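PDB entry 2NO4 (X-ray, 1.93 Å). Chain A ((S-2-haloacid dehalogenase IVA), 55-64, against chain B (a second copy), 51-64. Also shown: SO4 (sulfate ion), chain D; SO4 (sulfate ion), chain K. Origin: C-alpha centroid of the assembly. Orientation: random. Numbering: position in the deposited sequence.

Chain A (55-64) LEYSWTRTLM
Chain B 51-64: RQRQLEYSWTRTLM

Two copies of one helix pack face to face, their N-to-C directions 45° apart and their axes approaching to 9.3 Å. The register is like-on-like: CA–CA separations are 7.1 Å for Glu56(A)–Glu56(B), 6.1 Å for Trp59(A)–Trp59(B) and 7.0 Å for Leu63(A)–Leu63(B). Residues 55–63 of both chains keep helical phi/psi, near -65/-43, with i to i+4 bonds such as Leu63(A) N to Trp59(A) O, 3.1 Å. No hydrogen bond crosses the contact; the 536 Å² buried is held by packing.

Trp59 dominates. Its CA-to-CB bond points toward the partner in each chain, and chi1 m (-58° in A, -56° in B) with chi2 -39° lays the indole among Glu56, Trp59, Thr60 and Leu63 of the other helix, a reciprocal knob into hole. The indoles meet edge to edge, Trp59(A) CE3 to Trp59(B) CE3 at 3.7 Å, which leaves a face of each free for a methyl: Thr60(B) CG2 lies 3.6 Å from the centroid of the Trp59(A) five-membered ring, 16° off its normal, and Thr60(A) CG2 repeats this on Trp59(B) at 3.6 Å and 18°. Threonine suits the site because chi1 p (63° and 60°) presents CG2 to the indole while OG1 stays near its own helix.

Leu63, m,t in both chains (chi1 -75°, chi2 about 170°), splits its methyls: Leu63(A) CD1 lies 3.8 Å from Trp59(B) CB, whereas Leu63(A) CD2 meets Leu63(B) CD2 at 3.6 Å. Thr62(A), chi1 m, adds CG2 at 3.5 Å from Leu63(B) CD2 and bonds OG1 to Ser58(A) O, 2.8 Å.

Glu56 is extended (chi1 and chi2 t), bringing Glu56(A) OE1 to 3.7 Å from Trp59(B) CH2; in B, Gln52(B) NE2 donates to Glu56(B) OE1 at 3.1 Å.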

ATOM      1  N   LEU A  55      -3.740   5.494  -0.958  1.00 18.99           N
ATOM      2  CA  LEU A  55      -3.909   4.096  -1.337  1.00 20.80           C
ATOM      3  C   LEU A  55      -3.511   3.116  -0.237  1.00 20.22           C
ATOM      4  O   LEU A  55      -4.258   2.196   0.026  1.00 20.49           O
ATOM      5  CB  LEU A  55      -3.149   3.789  -2.626  1.00 20.42           C
ATOM      6  CG  LEU A  55      -3.767   4.456  -3.854  1.00 23.37           C
ATOM      7  CD1 LEU A  55      -2.864   4.205  -5.054  1.00 24.36           C
ATOM      8  CD2 LEU A  55      -5.244   4.035  -4.140  1.00 24.88           C
ATOM      9  N   GLU A  56      -2.353   3.335   0.404  1.00 18.50           N
ATOM     10  CA  GLU A  56      -1.936   2.549   1.579  1.00 18.83           C
ATOM     11  C   GLU A  56      -3.081   2.457   2.595  1.00 21.19           C
ATOM     12  O   GLU A  56      -3.421   1.352   3.053  1.00 21.48           O
ATOM     13  CB  GLU A  56      -0.678   3.137   2.257  1.00 17.75           C
ATOM     14  CG  GLU A  56      -0.490   2.564   3.674  1.00 18.87           C
ATOM     15  CD  GLU A  56       0.736   3.054   4.416  1.00 19.72           C
ATOM     16  OE1 GLU A  56       1.789   3.253   3.793  1.00 21.63           O
ATOM     17  OE2 GLU A  56       0.642   3.209   5.651  1.00 22.04           O
ATOM     18  N   TYR A  57      -3.710   3.607   2.908  1.00 20.63           N
ATOM     19  CA  TYR A  57      -4.740   3.651   3.940  1.00 21.18           C
ATOM     20  C   TYR A  57      -5.955   2.836   3.489  1.00 21.06           C
ATOM     21  O   TYR A  57      -6.556   2.150   4.315  1.00 20.64           O
ATOM     22  CB  TYR A  57      -5.166   5.080   4.300  1.00 20.34           C
ATOM     23  CG  TYR A  57      -4.089   5.990   4.911  1.00 21.32           C
ATOM     24  CD1 TYR A  57      -2.970   5.462   5.574  1.00 20.56           C
ATOM     25  CD2 TYR A  57      -4.227   7.380   4.839  1.00 20.47           C
ATOM     26  CE1 TYR A  57      -1.986   6.313   6.142  1.00 19.99           C
ATOM     27  CE2 TYR A  57      -3.253   8.251   5.417  1.00 20.47           C
ATOM     28  CZ  TYR A  57      -2.149   7.692   6.050  1.00 20.51           C
ATOM     29  OH  TYR A  57      -1.194   8.515   6.571  1.00 22.73           O
ATOM     30  N   SER A  58      -6.295   2.909   2.202  1.00 19.02           N
ATOM     31  CA  SER A  58      -7.455   2.168   1.670  1.00 22.16           C
ATOM     32  C   SER A  58      -7.227   0.645   1.856  1.00 21.94           C
ATOM     33  O   SER A  58      -8.145  -0.087   2.321  1.00 21.57           O
ATOM     34  CB  SER A  58      -7.777   2.542   0.192  1.00 19.18           C
ATOM     35  OG  SER A  58      -6.914   1.903  -0.739  1.00 20.57           O
ATOM     36  N   TRP A  59      -5.987   0.211   1.581  1.00 19.97           N
ATOM     37  CA  TRP A  59      -5.641  -1.221   1.669  1.00 20.63           C
ATOM     38  C   TRP A  59      -5.515  -1.700   3.105  1.00 21.77           C
ATOM     39  O   TRP A  59      -6.137  -2.694   3.484  1.00 20.11           O
ATOM     40  CB  TRP A  59      -4.368  -1.569   0.905  1.00 19.92           C
ATOM     41  CG  TRP A  59      -4.442  -1.221  -0.566  1.00 20.30           C
ATOM     42  CD1 TRP A  59      -5.523  -1.371  -1.391  1.00 19.83           C
ATOM     43  CD2 TRP A  59      -3.406  -0.629  -1.360  1.00 19.60           C
ATOM     44  NE1 TRP A  59      -5.221  -0.932  -2.663  1.00 20.30           N
ATOM     45  CE2 TRP A  59      -3.923  -0.470  -2.669  1.00 21.49           C
ATOM     46  CE3 TRP A  59      -2.077  -0.216  -1.092  1.00 20.24           C
ATOM     47  CZ2 TRP A  59      -3.157   0.094  -3.714  1.00 19.77           C
ATOM     48  CZ3 TRP A  59      -1.325   0.340  -2.127  1.00 20.54           C
ATOM     49  CH2 TRP A  59      -1.867   0.490  -3.419  1.00 19.67           C
ATOM     50  N   THR A  60      -4.675  -1.026   3.892  1.00 20.84           N
ATOM     51  CA  THR A  60      -4.439  -1.478   5.240  1.00 20.97           C
ATOM     52  C   THR A  60      -5.680  -1.379   6.109  1.00 20.22           C
ATOM     53  O   THR A  60      -5.889  -2.221   6.959  1.00 20.76           O
ATOM     54  CB  THR A  60      -3.282  -0.702   5.903  1.00 19.56           C
ATOM     55  OG1 THR A  60      -3.651   0.662   5.987  1.00 19.08           O
ATOM     56  CG2 THR A  60      -1.944  -0.868   5.113  1.00 16.79           C
ATOM     57  N   ARG A  61      -6.511  -0.343   5.930  1.00 20.48           N
ATOM     58  CA  ARG A  61      -7.723  -0.224   6.744  1.00 21.95           C
ATOM     59  C   ARG A  61      -8.739  -1.314   6.413  1.00 22.96           C
ATOM     60  O   ARG A  61      -9.498  -1.729   7.267  1.00 21.78           O
ATOM     61  CB  ARG A  61      -8.388   1.132   6.576  1.00 21.62           C
ATOM     62  CG  ARG A  61      -7.768   2.250   7.456  1.00 21.91           C
ATOM     63  CD  ARG A  61      -8.410   3.531   6.997  1.00 23.31           C
ATOM     64  NE  ARG A  61      -8.178   4.704   7.821  1.00 20.79           N
ATOM     65  CZ  ARG A  61      -8.937   5.092   8.848  1.00 22.98           C
ATOM     66  NH1 ARG A  61      -9.965   4.364   9.287  1.00 21.92           N
ATOM     67  NH2 ARG A  61      -8.624   6.207   9.469  1.00 20.83           N
ATOM     68  N   THR A  62      -8.768  -1.761   5.166  1.00 19.29           N
ATOM     69  CA  THR A  62      -9.646  -2.883   4.813  1.00 21.00           C
ATOM     70  C   THR A  62      -9.157  -4.186   5.471  1.00 20.67           C
ATOM     71  O   THR A  62      -9.940  -4.919   6.074  1.00 21.87           O
ATOM     72  CB  THR A  62      -9.724  -3.073   3.288  1.00 21.91           C
ATOM     73  OG1 THR A  62     -10.277  -1.904   2.716  1.00 22.56           O
ATOM     74  CG2 THR A  62     -10.697  -4.265   2.898  1.00 20.61           C
ATOM     75  N   LEU A  63      -7.853  -4.425   5.391  1.00 21.75           N
ATOM     76  CA  LEU A  63      -7.228  -5.598   6.025  1.00 21.26           C
ATOM     77  C   LEU A  63      -7.448  -5.661   7.535  1.00 22.56           C
ATOM     78  O   LEU A  63      -7.621  -6.726   8.101  1.00 22.08           O
ATOM     79  CB  LEU A  63      -5.731  -5.596   5.684  1.00 21.42           C
ATOM     80  CG  LEU A  63      -5.410  -6.033   4.229  1.00 21.14           C
ATOM     81  CD1 LEU A  63      -3.937  -5.767   3.945  1.00 21.59           C
ATOM     82  CD2 LEU A  63      -5.744  -7.533   4.026  1.00 21.71           C
ATOM     83  N   MET A  64      -7.440  -4.509   8.196  1.00 20.91           N
ATOM     84  CA  MET A  64      -7.566  -4.501   9.619  1.00 22.70           C
ATOM     85  C   MET A  64      -9.010  -4.220  10.077  1.00 23.06           C
ATOM     86  O   MET A  64      -9.271  -4.153  11.269  1.00 23.23           O
ATOM     87  CB  MET A  64      -6.512  -3.546  10.258  1.00 23.63           C
ATOM     88  CG  MET A  64      -6.895  -2.056  10.173  1.00 22.83           C
ATOM     89  SD  MET A  64      -5.621  -1.034  11.007  1.00 24.56           S
ATOM     90  CE  MET A  64      -4.318  -0.867   9.843  1.00 22.10           C
TER
ATOM     91  N   ARG B  51      10.690  -0.454  -1.577  1.00 23.00           N
ATOM     92  CA  ARG B  51      10.015  -0.626  -0.303  1.00 24.41           C
ATOM     93  C   ARG B  51       8.486  -0.440  -0.414  1.00 23.01           C
ATOM     94  O   ARG B  51       7.725  -1.256   0.099  1.00 20.73           O
ATOM     95  CB  ARG B  51      10.639   0.346   0.744  1.00 25.14           C
ATOM     96  CG  ARG B  51       9.861   0.447   2.080  1.00 26.50           C
ATOM     97  CD  ARG B  51       9.919  -0.847   2.848  1.00 29.82           C
ATOM     98  NE  ARG B  51       9.480  -0.685   4.236  1.00 32.31           N
ATOM     99  CZ  ARG B  51       9.239  -1.699   5.064  1.00 31.31           C
ATOM    100  NH1 ARG B  51       9.376  -2.943   4.644  1.00 30.75           N
ATOM    101  NH2 ARG B  51       8.831  -1.465   6.311  1.00 32.50           N
ATOM    102  N   GLN B  52       8.051   0.627  -1.072  1.00 24.42           N
ATOM    103  CA  GLN B  52       6.637   0.939  -1.229  1.00 24.12           C
ATOM    104  C   GLN B  52       5.889  -0.176  -1.977  1.00 22.60           C
ATOM    105  O   GLN B  52       4.779  -0.564  -1.569  1.00 21.85           O
ATOM    106  CB  GLN B  52       6.432   2.304  -1.971  1.00 25.16           C
ATOM    107  CG  GLN B  52       4.896   2.729  -2.132  1.00 28.72           C
ATOM    108  CD  GLN B  52       4.137   2.048  -3.334  1.00 29.89           C
ATOM    109  OE1 GLN B  52       4.726   1.862  -4.403  1.00 30.59           O
ATOM    110  NE2 GLN B  52       2.811   1.741  -3.162  1.00 29.88           N
ATOM    111  N   ARG B  53       6.486  -0.674  -3.064  1.00 19.74           N
ATOM    112  CA  ARG B  53       5.832  -1.709  -3.869  1.00 20.58           C
ATOM    113  C   ARG B  53       5.827  -3.062  -3.138  1.00 19.65           C
ATOM    114  O   ARG B  53       4.860  -3.799  -3.246  1.00 18.85           O
ATOM    115  CB  ARG B  53       6.499  -1.915  -5.242  1.00 20.22           C
ATOM    116  CG  ARG B  53       5.978  -1.010  -6.331  1.00 20.82           C
ATOM    117  CD  ARG B  53       4.424  -0.958  -6.381  1.00 20.53           C
ATOM    118  NE  ARG B  53       3.926  -0.472  -7.678  1.00 22.63           N
ATOM    119  CZ  ARG B  53       3.786   0.821  -8.013  1.00 22.69           C
ATOM    120  NH1 ARG B  53       3.339   1.140  -9.208  1.00 20.66           N
ATOM    121  NH2 ARG B  53       4.123   1.812  -7.175  1.00 22.94           N
ATOM    122  N   GLN B  54       6.904  -3.350  -2.408  1.00 19.49           N
ATOM    123  CA  GLN B  54       6.990  -4.606  -1.627  1.00 22.06           C
ATOM    124  C   GLN B  54       5.788  -4.687  -0.681  1.00 21.98           C
ATOM    125  O   GLN B  54       5.104  -5.721  -0.613  1.00 22.19           O
ATOM    126  CB  GLN B  54       8.312  -4.698  -0.880  1.00 21.03           C
ATOM    127  CG  GLN B  54       8.469  -5.821   0.185  1.00 22.25           C
ATOM    128  CD  GLN B  54       9.598  -5.501   1.159  1.00 23.57           C
ATOM    129  OE1 GLN B  54       9.554  -4.475   1.850  1.00 25.99           O
ATOM    130  NE2 GLN B  54      10.648  -6.372   1.204  1.00 21.88           N
ATOM    131  N   LEU B  55       5.536  -3.578   0.014  1.00 20.38           N
ATOM    132  CA  LEU B  55       4.454  -3.450   0.953  1.00 20.31           C
ATOM    133  C   LEU B  55       3.147  -3.406   0.232  1.00 19.83           C
ATOM    134  O   LEU B  55       2.243  -4.127   0.622  1.00 19.29           O
ATOM    135  CB  LEU B  55       4.633  -2.199   1.837  1.00 21.82           C
ATOM    136  CG  LEU B  55       5.761  -2.379   2.864  1.00 24.50           C
ATOM    137  CD1 LEU B  55       5.849  -1.113   3.691  1.00 22.58           C
ATOM    138  CD2 LEU B  55       5.564  -3.662   3.703  1.00 23.13           C
ATOM    139  N   GLU B  56       3.024  -2.575  -0.823  1.00 17.39           N
ATOM    140  CA  GLU B  56       1.807  -2.617  -1.644  1.00 19.77           C
ATOM    141  C   GLU B  56       1.415  -4.061  -2.019  1.00 19.60           C
ATOM    142  O   GLU B  56       0.248  -4.436  -1.854  1.00 20.41           O
ATOM    143  CB  GLU B  56       1.962  -1.834  -2.951  1.00 18.12           C
ATOM    144  CG  GLU B  56       0.822  -2.152  -3.935  1.00 18.83           C
ATOM    145  CD  GLU B  56       0.863  -1.317  -5.210  1.00 20.53           C
ATOM    146  OE1 GLU B  56       1.287  -0.148  -5.156  1.00 19.17           O
ATOM    147  OE2 GLU B  56       0.468  -1.823  -6.281  1.00 21.18           O
ATOM    148  N   TYR B  57       2.366  -4.818  -2.577  1.00 20.13           N
ATOM    149  CA  TYR B  57       2.115  -6.204  -3.007  1.00 19.45           C
ATOM    150  C   TYR B  57       1.611  -7.068  -1.875  1.00 20.72           C
ATOM    151  O   TYR B  57       0.752  -7.899  -2.089  1.00 21.27           O
ATOM    152  CB  TYR B  57       3.349  -6.874  -3.671  1.00 19.42           C
ATOM    153  CG  TYR B  57       3.794  -6.205  -4.940  1.00 20.42           C
ATOM    154  CD1 TYR B  57       2.935  -5.358  -5.658  1.00 20.01           C
ATOM    155  CD2 TYR B  57       5.110  -6.375  -5.407  1.00 22.18           C
ATOM    156  CE1 TYR B  57       3.403  -4.704  -6.871  1.00 19.65           C
ATOM    157  CE2 TYR B  57       5.582  -5.758  -6.608  1.00 19.72           C
ATOM    158  CZ  TYR B  57       4.740  -4.939  -7.314  1.00 21.81           C
ATOM    159  OH  TYR B  57       5.245  -4.370  -8.486  1.00 22.60           O
ATOM    160  N   SER B  58       2.152  -6.875  -0.673  1.00 21.21           N
ATOM    161  CA  SER B  58       1.711  -7.654   0.462  1.00 20.24           C
ATOM    162  C   SER B  58       0.246  -7.343   0.832  1.00 20.93           C
ATOM    163  O   SER B  58      -0.501  -8.246   1.132  1.00 22.68           O
ATOM    164  CB  SER B  58       2.690  -7.500   1.655  1.00 20.91           C
ATOM    165  OG  SER B  58       2.443  -6.299   2.420  1.00 20.86           O
ATOM    166  N   TRP B  59      -0.168  -6.066   0.789  1.00 20.85           N
ATOM    167  CA  TRP B  59      -1.528  -5.693   1.123  1.00 18.42           C
ATOM    168  C   TRP B  59      -2.524  -6.109   0.023  1.00 20.58           C
ATOM    169  O   TRP B  59      -3.541  -6.717   0.323  1.00 18.49           O
ATOM    170  CB  TRP B  59      -1.624  -4.195   1.423  1.00 21.30           C
ATOM    171  CG  TRP B  59      -0.682  -3.741   2.520  1.00 20.77           C
ATOM    172  CD1 TRP B  59      -0.367  -4.405   3.682  1.00 20.66           C
ATOM    173  CD2 TRP B  59       0.063  -2.520   2.547  1.00 21.42           C
ATOM    174  NE1 TRP B  59       0.521  -3.661   4.433  1.00 21.83           N
ATOM    175  CE2 TRP B  59       0.802  -2.505   3.762  1.00 21.13           C
ATOM    176  CE3 TRP B  59       0.169  -1.417   1.656  1.00 19.70           C
ATOM    177  CZ2 TRP B  59       1.662  -1.451   4.108  1.00 21.09           C
ATOM    178  CZ3 TRP B  59       1.024  -0.368   2.001  1.00 19.53           C
ATOM    179  CH2 TRP B  59       1.748  -0.385   3.220  1.00 20.60           C
ATOM    180  N   THR B  60      -2.233  -5.789  -1.239  1.00 19.38           N
ATOM    181  CA  THR B  60      -3.216  -5.998  -2.284  1.00 21.77           C
ATOM    182  C   THR B  60      -3.403  -7.513  -2.578  1.00 19.63           C
ATOM    183  O   THR B  60      -4.508  -7.937  -2.861  1.00 20.54           O
ATOM    184  CB  THR B  60      -2.871  -5.229  -3.556  1.00 20.29           C
ATOM    185  OG1 THR B  60      -1.607  -5.683  -4.021  1.00 21.14           O
ATOM    186  CG2 THR B  60      -2.802  -3.683  -3.255  1.00 17.76           C
ATOM    187  N   ARG B  61      -2.318  -8.281  -2.536  1.00 21.01           N
ATOM    188  CA  ARG B  61      -2.383  -9.734  -2.761  1.00 21.47           C
ATOM    189  C   ARG B  61      -3.173 -10.451  -1.678  1.00 22.25           C
ATOM    190  O   ARG B  61      -3.926 -11.386  -1.962  1.00 21.31           O
ATOM    191  CB  ARG B  61      -0.990 -10.323  -2.844  1.00 20.42           C
ATOM    192  CG  ARG B  61      -0.350 -10.182  -4.214  1.00 21.79           C
ATOM    193  CD  ARG B  61       1.104 -10.674  -4.083  1.00 20.35           C
ATOM    194  NE  ARG B  61       1.824 -10.835  -5.361  1.00 24.71           N
ATOM    195  CZ  ARG B  61       1.807 -11.930  -6.126  1.00 25.00           C
ATOM    196  NH1 ARG B  61       0.994 -12.956  -5.835  1.00 23.86           N
ATOM    197  NH2 ARG B  61       2.561 -11.959  -7.213  1.00 24.25           N
ATOM    198  N   THR B  62      -3.069  -9.996  -0.438  1.00 22.31           N
ATOM    199  CA  THR B  62      -3.984 -10.580   0.544  1.00 24.05           C
ATOM    200  C   THR B  62      -5.442 -10.203   0.341  1.00 24.22           C
ATOM    201  O   THR B  62      -6.336 -11.064   0.465  1.00 19.84           O
ATOM    202  CB  THR B  62      -3.466 -10.734   2.048  1.00 26.58           C
ATOM    203  OG1 THR B  62      -4.456 -10.360   3.033  1.00 30.21           O
ATOM    204  CG2 THR B  62      -2.160 -10.195   2.297  1.00 20.26           C
ATOM    205  N   LEU B  63      -5.675  -8.944  -0.044  1.00 21.45           N
ATOM    206  CA  LEU B  63      -7.051  -8.464  -0.324  1.00 21.93           C
ATOM    207  C   LEU B  63      -7.681  -9.178  -1.503  1.00 21.23           C
ATOM    208  O   LEU B  63      -8.877  -9.431  -1.480  1.00 22.84           O
ATOM    209  CB  LEU B  63      -7.076  -6.943  -0.557  1.00 20.78           C
ATOM    210  CG  LEU B  63      -6.919  -6.096   0.720  1.00 19.25           C
ATOM    211  CD1 LEU B  63      -6.709  -4.639   0.402  1.00 19.14           C
ATOM    212  CD2 LEU B  63      -8.133  -6.320   1.665  1.00 20.01           C
ATOM    213  N   MET B  64      -6.897  -9.473  -2.538  1.00 21.47           N
ATOM    214  CA  MET B  64      -7.448 -10.177  -3.695  1.00 23.47           C
ATOM    215  C   MET B  64      -7.212 -11.710  -3.639  1.00 24.95           C
ATOM    216  O   MET B  64      -7.470 -12.415  -4.618  1.00 23.44           O
ATOM    217  CB  MET B  64      -6.938  -9.590  -5.023  1.00 22.02           C
ATOM    218  CG  MET B  64      -5.465  -9.896  -5.365  1.00 22.08           C
ATOM    219  SD  MET B  64      -4.878  -9.211  -6.934  1.00 23.82           S
ATOM    220  CE  MET B  64      -4.431  -7.508  -6.504  1.00 23.63           C
TER
HETATM  221  S   SO4 D1003     -11.451   6.472  12.060  1.00 30.78           S
HETATM  222  O1  SO4 D1003     -10.132   7.018  11.670  1.00 31.34           O
HETATM  223  O2  SO4 D1003     -11.552   5.105  11.536  1.00 30.76           O
HETATM  224  O3  SO4 D1003     -11.632   6.417  13.512  1.00 31.08           O
HETATM  225  O4  SO4 D1003     -12.494   7.221  11.395  1.00 32.69           O
HETATM  226  S   SO4 K1007       2.001 -15.672  -8.327  1.00 30.86           S
HETATM  227  O1  SO4 K1007       3.061 -16.496  -7.806  1.00 31.33           O
HETATM  228  O2  SO4 K1007       1.365 -16.311  -9.486  1.00 32.78           O
HETATM  229  O3  SO4 K1007       0.976 -15.474  -7.323  1.00 30.24           O
HETATM  230  O4  SO4 K1007       2.624 -14.391  -8.772  1.00 32.76           O